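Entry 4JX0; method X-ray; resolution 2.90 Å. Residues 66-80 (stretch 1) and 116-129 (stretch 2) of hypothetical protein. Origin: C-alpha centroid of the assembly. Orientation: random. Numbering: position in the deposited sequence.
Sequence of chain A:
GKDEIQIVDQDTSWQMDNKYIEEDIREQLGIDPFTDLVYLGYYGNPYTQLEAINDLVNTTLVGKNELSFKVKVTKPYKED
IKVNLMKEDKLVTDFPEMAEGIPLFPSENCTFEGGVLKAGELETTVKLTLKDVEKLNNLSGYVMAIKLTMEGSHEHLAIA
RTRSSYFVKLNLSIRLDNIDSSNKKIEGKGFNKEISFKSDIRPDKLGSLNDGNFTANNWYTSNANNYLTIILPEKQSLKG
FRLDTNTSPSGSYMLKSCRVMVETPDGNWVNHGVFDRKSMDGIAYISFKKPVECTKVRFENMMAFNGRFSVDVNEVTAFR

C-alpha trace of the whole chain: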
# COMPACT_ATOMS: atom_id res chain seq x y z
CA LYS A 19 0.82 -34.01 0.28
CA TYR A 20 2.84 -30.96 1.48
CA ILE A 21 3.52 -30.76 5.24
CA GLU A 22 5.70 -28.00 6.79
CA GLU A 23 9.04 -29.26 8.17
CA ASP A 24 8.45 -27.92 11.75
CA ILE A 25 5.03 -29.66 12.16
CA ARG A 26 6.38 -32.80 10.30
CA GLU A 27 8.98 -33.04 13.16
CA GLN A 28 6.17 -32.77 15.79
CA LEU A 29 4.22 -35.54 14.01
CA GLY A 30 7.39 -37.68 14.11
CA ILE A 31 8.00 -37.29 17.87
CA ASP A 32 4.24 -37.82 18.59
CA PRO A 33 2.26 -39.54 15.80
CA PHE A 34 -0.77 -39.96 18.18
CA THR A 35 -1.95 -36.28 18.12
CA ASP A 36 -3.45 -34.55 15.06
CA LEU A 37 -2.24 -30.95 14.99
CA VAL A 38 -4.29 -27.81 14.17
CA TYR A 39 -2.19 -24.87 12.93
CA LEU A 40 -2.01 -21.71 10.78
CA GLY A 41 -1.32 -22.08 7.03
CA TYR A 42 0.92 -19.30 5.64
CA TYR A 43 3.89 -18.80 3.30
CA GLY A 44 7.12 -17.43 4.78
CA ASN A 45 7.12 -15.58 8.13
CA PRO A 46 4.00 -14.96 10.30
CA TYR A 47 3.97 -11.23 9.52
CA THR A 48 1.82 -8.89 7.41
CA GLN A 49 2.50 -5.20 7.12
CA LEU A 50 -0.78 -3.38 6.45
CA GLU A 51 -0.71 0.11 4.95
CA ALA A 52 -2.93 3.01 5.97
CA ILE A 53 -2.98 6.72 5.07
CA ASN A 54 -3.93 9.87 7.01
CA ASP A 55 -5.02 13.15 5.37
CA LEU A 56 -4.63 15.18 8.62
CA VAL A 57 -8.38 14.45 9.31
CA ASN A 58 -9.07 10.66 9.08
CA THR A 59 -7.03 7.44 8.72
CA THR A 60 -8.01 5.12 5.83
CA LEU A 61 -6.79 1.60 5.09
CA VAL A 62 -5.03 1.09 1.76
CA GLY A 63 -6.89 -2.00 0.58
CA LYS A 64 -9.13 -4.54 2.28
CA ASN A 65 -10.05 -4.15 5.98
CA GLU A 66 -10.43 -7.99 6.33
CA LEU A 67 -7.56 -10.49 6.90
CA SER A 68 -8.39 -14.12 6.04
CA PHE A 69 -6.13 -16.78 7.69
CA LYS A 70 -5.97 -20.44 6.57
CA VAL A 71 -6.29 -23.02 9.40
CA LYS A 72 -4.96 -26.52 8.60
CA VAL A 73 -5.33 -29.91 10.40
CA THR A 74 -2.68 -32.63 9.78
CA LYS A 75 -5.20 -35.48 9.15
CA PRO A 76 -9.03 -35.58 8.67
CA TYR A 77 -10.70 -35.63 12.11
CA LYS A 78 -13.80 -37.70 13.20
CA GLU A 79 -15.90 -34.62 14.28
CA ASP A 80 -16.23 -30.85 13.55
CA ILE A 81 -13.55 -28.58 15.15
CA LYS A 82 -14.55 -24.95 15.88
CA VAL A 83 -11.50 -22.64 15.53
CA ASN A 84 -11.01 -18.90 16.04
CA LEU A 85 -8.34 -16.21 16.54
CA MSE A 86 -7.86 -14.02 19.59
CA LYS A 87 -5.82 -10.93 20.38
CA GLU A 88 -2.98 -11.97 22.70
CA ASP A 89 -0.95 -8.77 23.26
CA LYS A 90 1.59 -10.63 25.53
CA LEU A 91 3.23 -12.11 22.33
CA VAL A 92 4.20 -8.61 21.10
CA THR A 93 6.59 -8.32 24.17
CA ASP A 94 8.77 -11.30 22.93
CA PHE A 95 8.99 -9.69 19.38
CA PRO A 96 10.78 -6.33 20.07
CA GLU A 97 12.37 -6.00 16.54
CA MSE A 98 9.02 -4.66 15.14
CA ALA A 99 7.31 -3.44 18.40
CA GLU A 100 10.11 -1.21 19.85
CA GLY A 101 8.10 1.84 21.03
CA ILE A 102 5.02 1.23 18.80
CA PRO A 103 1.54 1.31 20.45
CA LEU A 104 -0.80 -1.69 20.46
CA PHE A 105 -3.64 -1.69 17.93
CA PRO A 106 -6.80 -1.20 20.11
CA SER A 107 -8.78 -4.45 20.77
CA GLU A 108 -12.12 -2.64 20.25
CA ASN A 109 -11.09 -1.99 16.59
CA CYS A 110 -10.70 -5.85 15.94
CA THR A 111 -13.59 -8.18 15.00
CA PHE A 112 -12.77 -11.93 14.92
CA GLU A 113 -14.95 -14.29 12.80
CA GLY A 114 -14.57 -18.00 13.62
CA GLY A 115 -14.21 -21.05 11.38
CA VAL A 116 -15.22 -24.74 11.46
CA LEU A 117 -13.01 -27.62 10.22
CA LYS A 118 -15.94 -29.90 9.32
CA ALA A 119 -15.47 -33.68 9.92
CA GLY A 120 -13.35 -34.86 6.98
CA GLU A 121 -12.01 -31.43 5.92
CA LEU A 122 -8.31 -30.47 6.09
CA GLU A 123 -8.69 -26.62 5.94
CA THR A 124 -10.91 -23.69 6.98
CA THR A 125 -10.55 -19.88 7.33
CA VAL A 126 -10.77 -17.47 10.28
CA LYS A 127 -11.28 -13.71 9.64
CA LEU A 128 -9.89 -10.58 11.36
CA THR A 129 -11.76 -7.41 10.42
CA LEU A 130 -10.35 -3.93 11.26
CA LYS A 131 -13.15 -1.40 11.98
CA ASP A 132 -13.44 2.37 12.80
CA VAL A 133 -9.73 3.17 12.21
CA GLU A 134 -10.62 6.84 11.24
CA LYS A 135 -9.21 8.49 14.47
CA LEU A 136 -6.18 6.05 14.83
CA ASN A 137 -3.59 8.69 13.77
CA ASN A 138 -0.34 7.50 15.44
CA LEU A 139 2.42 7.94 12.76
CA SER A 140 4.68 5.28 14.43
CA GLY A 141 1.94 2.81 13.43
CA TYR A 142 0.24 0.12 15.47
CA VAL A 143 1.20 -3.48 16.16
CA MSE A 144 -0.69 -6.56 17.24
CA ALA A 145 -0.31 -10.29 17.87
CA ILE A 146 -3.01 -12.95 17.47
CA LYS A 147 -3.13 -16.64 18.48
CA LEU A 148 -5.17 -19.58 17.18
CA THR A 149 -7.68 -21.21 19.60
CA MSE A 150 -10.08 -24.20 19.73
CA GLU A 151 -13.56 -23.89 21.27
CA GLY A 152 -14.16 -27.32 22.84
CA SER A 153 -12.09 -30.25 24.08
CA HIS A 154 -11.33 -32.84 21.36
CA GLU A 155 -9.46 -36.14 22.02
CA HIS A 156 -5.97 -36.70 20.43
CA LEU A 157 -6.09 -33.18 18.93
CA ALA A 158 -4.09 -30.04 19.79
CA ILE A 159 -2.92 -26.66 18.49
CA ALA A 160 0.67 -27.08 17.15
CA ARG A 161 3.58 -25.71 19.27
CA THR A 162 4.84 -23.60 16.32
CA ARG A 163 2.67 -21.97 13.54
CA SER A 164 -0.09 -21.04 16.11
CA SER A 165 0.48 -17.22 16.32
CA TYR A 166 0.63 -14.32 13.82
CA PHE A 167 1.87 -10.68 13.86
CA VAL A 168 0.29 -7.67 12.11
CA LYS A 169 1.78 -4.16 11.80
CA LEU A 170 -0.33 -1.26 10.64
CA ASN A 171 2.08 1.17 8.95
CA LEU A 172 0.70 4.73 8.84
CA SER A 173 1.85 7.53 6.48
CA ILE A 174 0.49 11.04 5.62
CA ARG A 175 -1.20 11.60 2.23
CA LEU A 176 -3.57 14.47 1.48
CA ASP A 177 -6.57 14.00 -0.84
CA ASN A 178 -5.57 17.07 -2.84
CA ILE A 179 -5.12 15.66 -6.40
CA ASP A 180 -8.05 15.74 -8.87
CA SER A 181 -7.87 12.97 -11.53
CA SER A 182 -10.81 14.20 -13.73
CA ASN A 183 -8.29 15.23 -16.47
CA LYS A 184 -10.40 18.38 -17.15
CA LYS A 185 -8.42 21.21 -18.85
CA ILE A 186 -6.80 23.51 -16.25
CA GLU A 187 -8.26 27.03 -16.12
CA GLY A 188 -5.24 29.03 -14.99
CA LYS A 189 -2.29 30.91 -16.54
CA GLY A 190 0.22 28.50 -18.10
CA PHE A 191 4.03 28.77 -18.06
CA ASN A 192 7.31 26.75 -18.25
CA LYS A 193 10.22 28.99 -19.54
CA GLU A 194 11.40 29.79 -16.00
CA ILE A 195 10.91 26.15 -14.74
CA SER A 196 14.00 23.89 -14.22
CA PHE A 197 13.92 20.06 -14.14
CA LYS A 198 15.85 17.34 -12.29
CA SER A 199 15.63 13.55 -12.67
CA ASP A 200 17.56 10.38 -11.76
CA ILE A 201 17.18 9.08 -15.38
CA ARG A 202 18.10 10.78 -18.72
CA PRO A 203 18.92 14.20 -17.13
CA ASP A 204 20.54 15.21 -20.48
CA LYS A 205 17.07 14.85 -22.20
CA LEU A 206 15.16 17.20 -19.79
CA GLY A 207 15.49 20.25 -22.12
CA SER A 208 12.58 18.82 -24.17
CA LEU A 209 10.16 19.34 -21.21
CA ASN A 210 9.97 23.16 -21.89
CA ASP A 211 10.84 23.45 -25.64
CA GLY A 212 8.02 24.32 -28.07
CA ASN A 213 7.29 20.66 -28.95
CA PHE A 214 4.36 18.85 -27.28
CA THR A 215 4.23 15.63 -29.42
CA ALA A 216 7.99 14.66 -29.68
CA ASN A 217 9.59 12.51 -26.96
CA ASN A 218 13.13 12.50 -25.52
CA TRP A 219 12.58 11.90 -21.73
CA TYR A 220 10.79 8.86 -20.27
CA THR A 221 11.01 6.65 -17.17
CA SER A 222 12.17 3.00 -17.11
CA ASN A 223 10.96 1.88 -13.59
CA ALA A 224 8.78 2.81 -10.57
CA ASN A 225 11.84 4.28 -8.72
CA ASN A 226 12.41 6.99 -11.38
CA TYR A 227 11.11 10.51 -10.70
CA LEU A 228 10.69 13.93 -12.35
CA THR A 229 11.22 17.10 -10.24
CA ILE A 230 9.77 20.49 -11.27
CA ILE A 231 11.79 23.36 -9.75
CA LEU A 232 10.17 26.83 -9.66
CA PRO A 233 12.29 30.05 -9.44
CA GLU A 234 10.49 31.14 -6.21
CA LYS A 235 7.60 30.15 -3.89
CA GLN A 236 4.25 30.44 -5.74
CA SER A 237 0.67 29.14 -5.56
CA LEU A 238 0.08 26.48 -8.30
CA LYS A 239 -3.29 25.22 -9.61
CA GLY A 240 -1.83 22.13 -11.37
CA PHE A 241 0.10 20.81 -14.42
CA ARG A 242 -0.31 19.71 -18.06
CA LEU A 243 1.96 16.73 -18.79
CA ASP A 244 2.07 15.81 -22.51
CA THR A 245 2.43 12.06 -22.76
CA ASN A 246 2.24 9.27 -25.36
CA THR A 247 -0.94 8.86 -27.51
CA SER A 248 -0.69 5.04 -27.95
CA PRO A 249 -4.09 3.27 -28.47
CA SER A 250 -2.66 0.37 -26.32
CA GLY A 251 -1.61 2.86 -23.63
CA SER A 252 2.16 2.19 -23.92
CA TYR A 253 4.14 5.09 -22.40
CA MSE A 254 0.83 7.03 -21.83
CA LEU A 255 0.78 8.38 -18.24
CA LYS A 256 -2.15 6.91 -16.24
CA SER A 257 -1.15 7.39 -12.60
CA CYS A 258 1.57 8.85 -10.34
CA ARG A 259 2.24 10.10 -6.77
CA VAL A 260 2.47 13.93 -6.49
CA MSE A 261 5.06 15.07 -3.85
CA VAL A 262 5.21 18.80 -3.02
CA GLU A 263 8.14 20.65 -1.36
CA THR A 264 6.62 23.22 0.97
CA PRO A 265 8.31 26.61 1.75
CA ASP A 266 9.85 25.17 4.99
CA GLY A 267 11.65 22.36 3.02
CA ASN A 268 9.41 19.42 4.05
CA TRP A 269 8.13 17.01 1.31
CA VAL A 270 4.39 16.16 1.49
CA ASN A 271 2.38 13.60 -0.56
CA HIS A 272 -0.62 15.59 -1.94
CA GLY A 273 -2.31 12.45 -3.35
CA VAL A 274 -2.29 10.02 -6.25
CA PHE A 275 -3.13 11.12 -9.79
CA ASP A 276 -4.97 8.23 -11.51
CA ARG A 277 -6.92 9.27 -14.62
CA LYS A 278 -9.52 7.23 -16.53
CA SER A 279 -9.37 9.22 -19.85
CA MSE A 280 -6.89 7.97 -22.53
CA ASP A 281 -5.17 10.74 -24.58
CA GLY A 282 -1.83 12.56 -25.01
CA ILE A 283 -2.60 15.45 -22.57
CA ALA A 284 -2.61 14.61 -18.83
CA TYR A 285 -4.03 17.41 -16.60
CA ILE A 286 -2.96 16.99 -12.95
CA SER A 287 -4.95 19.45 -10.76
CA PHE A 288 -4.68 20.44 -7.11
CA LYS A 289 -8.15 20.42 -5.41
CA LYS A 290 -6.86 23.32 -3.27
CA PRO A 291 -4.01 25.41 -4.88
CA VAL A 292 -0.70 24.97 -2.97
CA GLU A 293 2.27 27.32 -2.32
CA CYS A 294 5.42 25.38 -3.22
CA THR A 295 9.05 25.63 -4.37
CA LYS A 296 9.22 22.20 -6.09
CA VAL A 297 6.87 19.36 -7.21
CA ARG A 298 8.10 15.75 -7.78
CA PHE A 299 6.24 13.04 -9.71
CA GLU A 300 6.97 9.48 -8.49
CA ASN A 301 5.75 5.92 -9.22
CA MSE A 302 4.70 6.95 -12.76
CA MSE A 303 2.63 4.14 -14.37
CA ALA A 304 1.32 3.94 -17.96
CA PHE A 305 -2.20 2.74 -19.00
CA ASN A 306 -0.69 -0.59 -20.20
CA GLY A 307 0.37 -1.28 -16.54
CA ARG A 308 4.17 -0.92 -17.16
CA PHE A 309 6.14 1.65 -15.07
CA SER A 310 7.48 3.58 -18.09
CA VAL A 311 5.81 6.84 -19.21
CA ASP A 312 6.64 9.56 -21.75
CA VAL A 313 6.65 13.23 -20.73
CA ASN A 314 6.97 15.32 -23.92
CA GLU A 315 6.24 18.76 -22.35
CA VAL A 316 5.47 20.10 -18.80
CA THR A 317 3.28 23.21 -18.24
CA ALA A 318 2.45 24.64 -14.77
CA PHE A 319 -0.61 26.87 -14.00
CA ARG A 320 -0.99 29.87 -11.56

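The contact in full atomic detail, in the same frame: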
# COMPACT_ATOMS: atom_id res chain seq x y z
N GLU A 66 -10.26 -6.62 5.87
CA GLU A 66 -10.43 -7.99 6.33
C GLU A 66 -9.17 -8.80 6.05
O GLU A 66 -8.61 -8.69 4.96
CB GLU A 66 -11.62 -8.64 5.63
CG GLU A 66 -12.95 -7.99 5.95
CD GLU A 66 -14.12 -8.53 5.15
OE1 GLU A 66 -14.15 -8.30 3.92
OE2 GLU A 66 -15.02 -9.15 5.76
N LEU A 67 -8.73 -9.62 7.02
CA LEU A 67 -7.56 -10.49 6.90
C LEU A 67 -8.03 -11.92 7.07
O LEU A 67 -8.49 -12.27 8.15
CB LEU A 67 -6.52 -10.14 7.95
CG LEU A 67 -5.50 -9.10 7.54
CD1 LEU A 67 -4.92 -8.42 8.76
CD2 LEU A 67 -4.38 -9.74 6.70
N SER A 68 -7.96 -12.72 6.00
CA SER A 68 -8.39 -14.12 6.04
C SER A 68 -7.17 -15.02 6.26
O SER A 68 -6.20 -14.93 5.52
CB SER A 68 -9.11 -14.49 4.75
OG SER A 68 -9.79 -15.73 4.89
N PHE A 69 -7.21 -15.86 7.33
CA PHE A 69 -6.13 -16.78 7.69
C PHE A 69 -6.55 -18.21 7.47
O PHE A 69 -7.62 -18.60 7.93
CB PHE A 69 -5.75 -16.59 9.16
CG PHE A 69 -5.21 -15.23 9.49
CD1 PHE A 69 -3.85 -14.95 9.33
CD2 PHE A 69 -6.04 -14.23 9.94
CE1 PHE A 69 -3.35 -13.69 9.62
CE2 PHE A 69 -5.53 -12.97 10.25
CZ PHE A 69 -4.19 -12.71 10.07
N LYS A 70 -5.70 -19.02 6.81
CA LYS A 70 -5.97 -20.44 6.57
C LYS A 70 -5.63 -21.25 7.82
O LYS A 70 -4.58 -21.02 8.42
CB LYS A 70 -5.14 -20.93 5.38
CG LYS A 70 -5.56 -22.28 4.83
CD LYS A 70 -5.04 -22.52 3.40
CE LYS A 70 -3.58 -22.90 3.36
NZ LYS A 70 -3.09 -23.06 1.96
N VAL A 71 -6.52 -22.17 8.23
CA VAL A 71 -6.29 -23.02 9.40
C VAL A 71 -6.27 -24.45 8.93
O VAL A 71 -7.29 -24.93 8.45
CB VAL A 71 -7.33 -22.80 10.52
CG1 VAL A 71 -6.99 -23.63 11.75
CG2 VAL A 71 -7.46 -21.32 10.88
N LYS A 72 -5.12 -25.14 9.05
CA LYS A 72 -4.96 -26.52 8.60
C LYS A 72 -5.00 -27.52 9.78
O LYS A 72 -4.70 -27.16 10.91
CB LYS A 72 -3.61 -26.67 7.87
CG LYS A 72 -3.47 -25.80 6.62
CD LYS A 72 -2.05 -25.83 6.03
CE LYS A 72 -1.76 -27.07 5.24
NZ LYS A 72 -0.40 -27.04 4.65
N VAL A 73 -5.36 -28.78 9.48
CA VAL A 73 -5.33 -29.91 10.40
C VAL A 73 -4.50 -30.98 9.68
O VAL A 73 -4.60 -31.11 8.46
CB VAL A 73 -6.72 -30.41 10.88
CG1 VAL A 73 -7.57 -30.92 9.73
CG2 VAL A 73 -6.59 -31.47 11.97
N THR A 74 -3.62 -31.69 10.41
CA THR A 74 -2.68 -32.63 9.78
C THR A 74 -3.33 -33.86 9.14
O THR A 74 -2.77 -34.41 8.19
CB THR A 74 -1.63 -33.07 10.80
OG1 THR A 74 -2.29 -33.55 11.97
CG2 THR A 74 -0.69 -31.94 11.17
N LYS A 75 -4.50 -34.29 9.64
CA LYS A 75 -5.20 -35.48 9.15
C LYS A 75 -6.70 -35.27 9.31
O LYS A 75 -7.08 -34.58 10.25
CB LYS A 75 -4.71 -36.70 9.98
CG LYS A 75 -5.19 -38.05 9.49
CD LYS A 75 -4.31 -39.22 9.99
CE LYS A 75 -4.04 -39.23 11.48
NZ LYS A 75 -3.57 -40.56 11.96
N PRO A 76 -7.59 -35.82 8.46
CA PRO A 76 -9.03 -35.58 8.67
C PRO A 76 -9.47 -36.12 10.02
O PRO A 76 -9.07 -37.21 10.41
CB PRO A 76 -9.69 -36.31 7.51
CG PRO A 76 -8.62 -36.46 6.49
CD PRO A 76 -7.37 -36.67 7.27
N TYR A 77 -10.26 -35.31 10.76
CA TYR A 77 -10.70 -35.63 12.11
C TYR A 77 -12.17 -36.12 12.10
O TYR A 77 -12.96 -35.71 11.25
CB TYR A 77 -10.51 -34.40 13.01
CG TYR A 77 -10.55 -34.69 14.48
CD1 TYR A 77 -9.52 -35.40 15.10
CD2 TYR A 77 -11.56 -34.18 15.29
CE1 TYR A 77 -9.55 -35.66 16.47
CE2 TYR A 77 -11.59 -34.42 16.66
CZ TYR A 77 -10.58 -35.16 17.25
OH TYR A 77 -10.65 -35.43 18.59
N LYS A 78 -12.49 -37.03 13.04
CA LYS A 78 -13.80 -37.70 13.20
C LYS A 78 -15.01 -36.76 13.39
O LYS A 78 -16.12 -37.15 13.03
CB LYS A 78 -13.75 -38.68 14.39
CG LYS A 78 -13.67 -38.02 15.77
CD LYS A 78 -13.14 -38.97 16.84
CE LYS A 78 -13.06 -38.33 18.21
NZ LYS A 78 -12.41 -39.22 19.21
N GLU A 79 -14.82 -35.57 13.99
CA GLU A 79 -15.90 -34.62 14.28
C GLU A 79 -15.50 -33.18 13.88
O GLU A 79 -14.35 -32.93 13.52
CB GLU A 79 -16.30 -34.70 15.77
CG GLU A 79 -15.16 -34.48 16.76
CD GLU A 79 -15.45 -34.80 18.21
OE1 GLU A 79 -16.59 -35.20 18.54
OE2 GLU A 79 -14.52 -34.64 19.04
N ASP A 80 -16.47 -32.25 13.90
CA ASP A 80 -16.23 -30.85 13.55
C ASP A 80 -15.39 -30.17 14.63
O ASP A 80 -15.64 -30.41 15.81
CB ASP A 80 -17.55 -30.07 13.36
CG ASP A 80 -18.45 -30.54 12.23
OD1 ASP A 80 -18.04 -31.46 11.48
OD2 ASP A 80 -19.57 -29.99 12.09
N VAL A 116 -14.88 -23.37 11.06
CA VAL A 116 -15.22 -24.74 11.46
C VAL A 116 -14.57 -25.74 10.51
O VAL A 116 -14.97 -25.81 9.35
CB VAL A 116 -16.76 -24.97 11.53
CG1 VAL A 116 -17.09 -26.36 12.07
CG2 VAL A 116 -17.43 -23.89 12.37
N LEU A 117 -13.60 -26.53 11.01
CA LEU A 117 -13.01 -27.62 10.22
C LEU A 117 -14.00 -28.76 10.28
O LEU A 117 -14.02 -29.49 11.27
CB LEU A 117 -11.64 -28.05 10.77
CG LEU A 117 -10.45 -27.24 10.32
CD1 LEU A 117 -9.36 -27.24 11.37
CD2 LEU A 117 -9.92 -27.75 9.02
N LYS A 118 -14.89 -28.87 9.29
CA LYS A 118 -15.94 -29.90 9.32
C LYS A 118 -15.36 -31.31 9.18
O LYS A 118 -14.37 -31.49 8.47
CB LYS A 118 -17.01 -29.64 8.24
CG LYS A 118 -17.83 -28.39 8.55
CD LYS A 118 -19.22 -28.42 7.95
CE LYS A 118 -20.19 -27.57 8.73
NZ LYS A 118 -20.82 -28.32 9.84
N ALA A 119 -15.93 -32.29 9.92
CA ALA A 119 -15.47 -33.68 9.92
C ALA A 119 -15.13 -34.15 8.51
O ALA A 119 -16.01 -34.16 7.65
CB ALA A 119 -16.54 -34.58 10.51
N GLY A 120 -13.85 -34.43 8.28
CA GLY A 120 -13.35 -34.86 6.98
C GLY A 120 -12.53 -33.82 6.26
O GLY A 120 -11.70 -34.18 5.41
N GLU A 121 -12.76 -32.52 6.54
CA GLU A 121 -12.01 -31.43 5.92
C GLU A 121 -10.60 -31.33 6.49
O GLU A 121 -10.35 -31.78 7.61
CB GLU A 121 -12.71 -30.07 6.13
CG GLU A 121 -14.07 -29.93 5.48
CD GLU A 121 -14.59 -28.51 5.51
OE1 GLU A 121 -14.49 -27.86 6.57
OE2 GLU A 121 -15.09 -28.04 4.46
N LEU A 122 -9.70 -30.72 5.71
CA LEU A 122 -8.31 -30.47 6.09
C LEU A 122 -8.03 -28.97 6.30
O LEU A 122 -6.99 -28.64 6.86
CB LEU A 122 -7.34 -31.02 5.03
CG LEU A 122 -7.17 -32.54 4.98
CD1 LEU A 122 -6.42 -32.94 3.74
CD2 LEU A 122 -6.45 -33.07 6.22
N GLU A 123 -8.91 -28.06 5.82
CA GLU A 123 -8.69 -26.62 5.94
C GLU A 123 -9.98 -25.86 6.22
O GLU A 123 -11.08 -26.34 5.94
CB GLU A 123 -8.09 -26.04 4.64
CG GLU A 123 -6.86 -26.76 4.10
CD GLU A 123 -6.22 -26.14 2.87
OE1 GLU A 123 -6.93 -25.46 2.10
OE2 GLU A 123 -5.00 -26.36 2.66
N THR A 124 -9.83 -24.65 6.75
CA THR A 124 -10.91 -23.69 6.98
C THR A 124 -10.26 -22.29 7.01
O THR A 124 -9.05 -22.18 6.82
CB THR A 124 -11.76 -24.03 8.23
OG1 THR A 124 -13.01 -23.36 8.13
CG2 THR A 124 -11.08 -23.65 9.53
N THR A 125 -11.06 -21.25 7.23
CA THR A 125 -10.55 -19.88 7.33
C THR A 125 -11.15 -19.20 8.55
O THR A 125 -12.30 -19.47 8.91
CB THR A 125 -10.82 -19.05 6.04
OG1 THR A 125 -12.20 -19.08 5.72
CG2 THR A 125 -10.01 -19.52 4.85
N VAL A 126 -10.37 -18.29 9.15
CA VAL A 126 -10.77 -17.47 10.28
C VAL A 126 -10.47 -16.03 9.86
O VAL A 126 -9.44 -15.79 9.22
CB VAL A 126 -10.11 -17.89 11.61
CG1 VAL A 126 -10.63 -19.24 12.06
CG2 VAL A 126 -8.59 -17.92 11.50
N LYS A 127 -11.39 -15.10 10.12
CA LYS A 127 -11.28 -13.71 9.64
C LYS A 127 -11.02 -12.72 10.77
O LYS A 127 -11.57 -12.85 11.86
CB LYS A 127 -12.59 -13.32 8.93
CG LYS A 127 -12.39 -12.50 7.66
CD LYS A 127 -13.70 -11.91 7.13
CE LYS A 127 -14.63 -12.92 6.51
NZ LYS A 127 -15.93 -12.31 6.12
N LEU A 128 -10.19 -11.70 10.48
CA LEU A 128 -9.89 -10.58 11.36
C LEU A 128 -10.28 -9.35 10.59
O LEU A 128 -9.70 -9.09 9.54
CB LEU A 128 -8.41 -10.55 11.74
CG LEU A 128 -7.86 -9.25 12.37
CD1 LEU A 128 -8.74 -8.75 13.53
CD2 LEU A 128 -6.45 -9.44 12.84
N THR A 129 -11.28 -8.62 11.08
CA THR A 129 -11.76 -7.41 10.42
C THR A 129 -11.40 -6.19 11.27
O THR A 129 -11.70 -6.16 12.46
CB THR A 129 -13.26 -7.52 10.16
OG1 THR A 129 -13.52 -8.76 9.49
CG2 THR A 129 -13.81 -6.35 9.35
O HOH W 1 -12.54 -31.71 11.33

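What holds the two strands together? Residues 66-73 and 123-129 run antiparallel; Leu-67, Phe-69 and Val-71 each turn both backbone polar groups toward the partner strand, and Val-73 its N alone. Leu-67 N donates to Leu-128 O at 2.8 Å, and Leu-128 N returns the bond to Leu-67 O at 2.9 Å. Phe-69 and Val-126 repeat the exchange, with Phe-69 N to Val-126 O at 2.9 Å and Val-126 N to Phe-69 O at 3.0 Å. At the next pair, Val-71 N reaches Thr-124 O at 2.9 Å, while the return from Thr-124 N to Val-71 O is 3.1 Å and more bent, with an angle of 140°. Val-73 N then donates to Leu-122 O at 3.1 Å, just beyond the last bridged pair. Several of these carbonyls also receive a CA-H contact, such as Thr-125 CA to Phe-69 O at 3.3 Å.

How do the two faces of this pairing differ? Leu-67, Phe-69 and Val-71 share one face with Leu-128, Val-126 and Thr-124, and packing there is largely apolar. Val-71 CG2 lies 3.6 Å from Val-126 CG2, and the Phe-69 ring presents its edge to Leu-128, with CE2 4.0 Å from Leu-128 CB. The other face carries charge. Lys-127 NZ makes a salt bridge with Glu-66 OE2 at 3.3 Å, weak as a hydrogen bond, and NZ is also hydrogen-bonded elsewhere in the structure. The salt bridge from Lys-70 NZ to Glu-123 OE2 is long, at 3.9 Å.

What satisfies the polar groups where the chain turns? Lys-118 to Glu-121 form a type II turn, closed by Glu-121 N donating to Lys-118 O at 2.7 Å. The Glu-121 side chain folds back, so that its OE1 accepts from Lys-118 N at 2.9 Å. Gly-120 has phi/psi of 108/-27, where a CB would jam against the preceding carbonyl oxygen; its N makes only a weak bond to Tyr-77 O, at 3.4 Å.

How does Asp-80 fasten this part of the loop? The carboxylate of Asp-80 divides between two donors: Asp-80 OD1 accepts from Ala-119 N at 2.8 Å, nearly straight at 174°, while Asp-80 OD2 forms a salt bridge with Lys-118 NZ at 3.1 Å. Nearby, a water donates to both Leu-117 O at 2.7 Å and Glu-79 O at 3.1 Å. It thus links Glu-79 O and Leu-117 O, which lie 4.1 Å apart and, both being acceptors, cannot bond to each other.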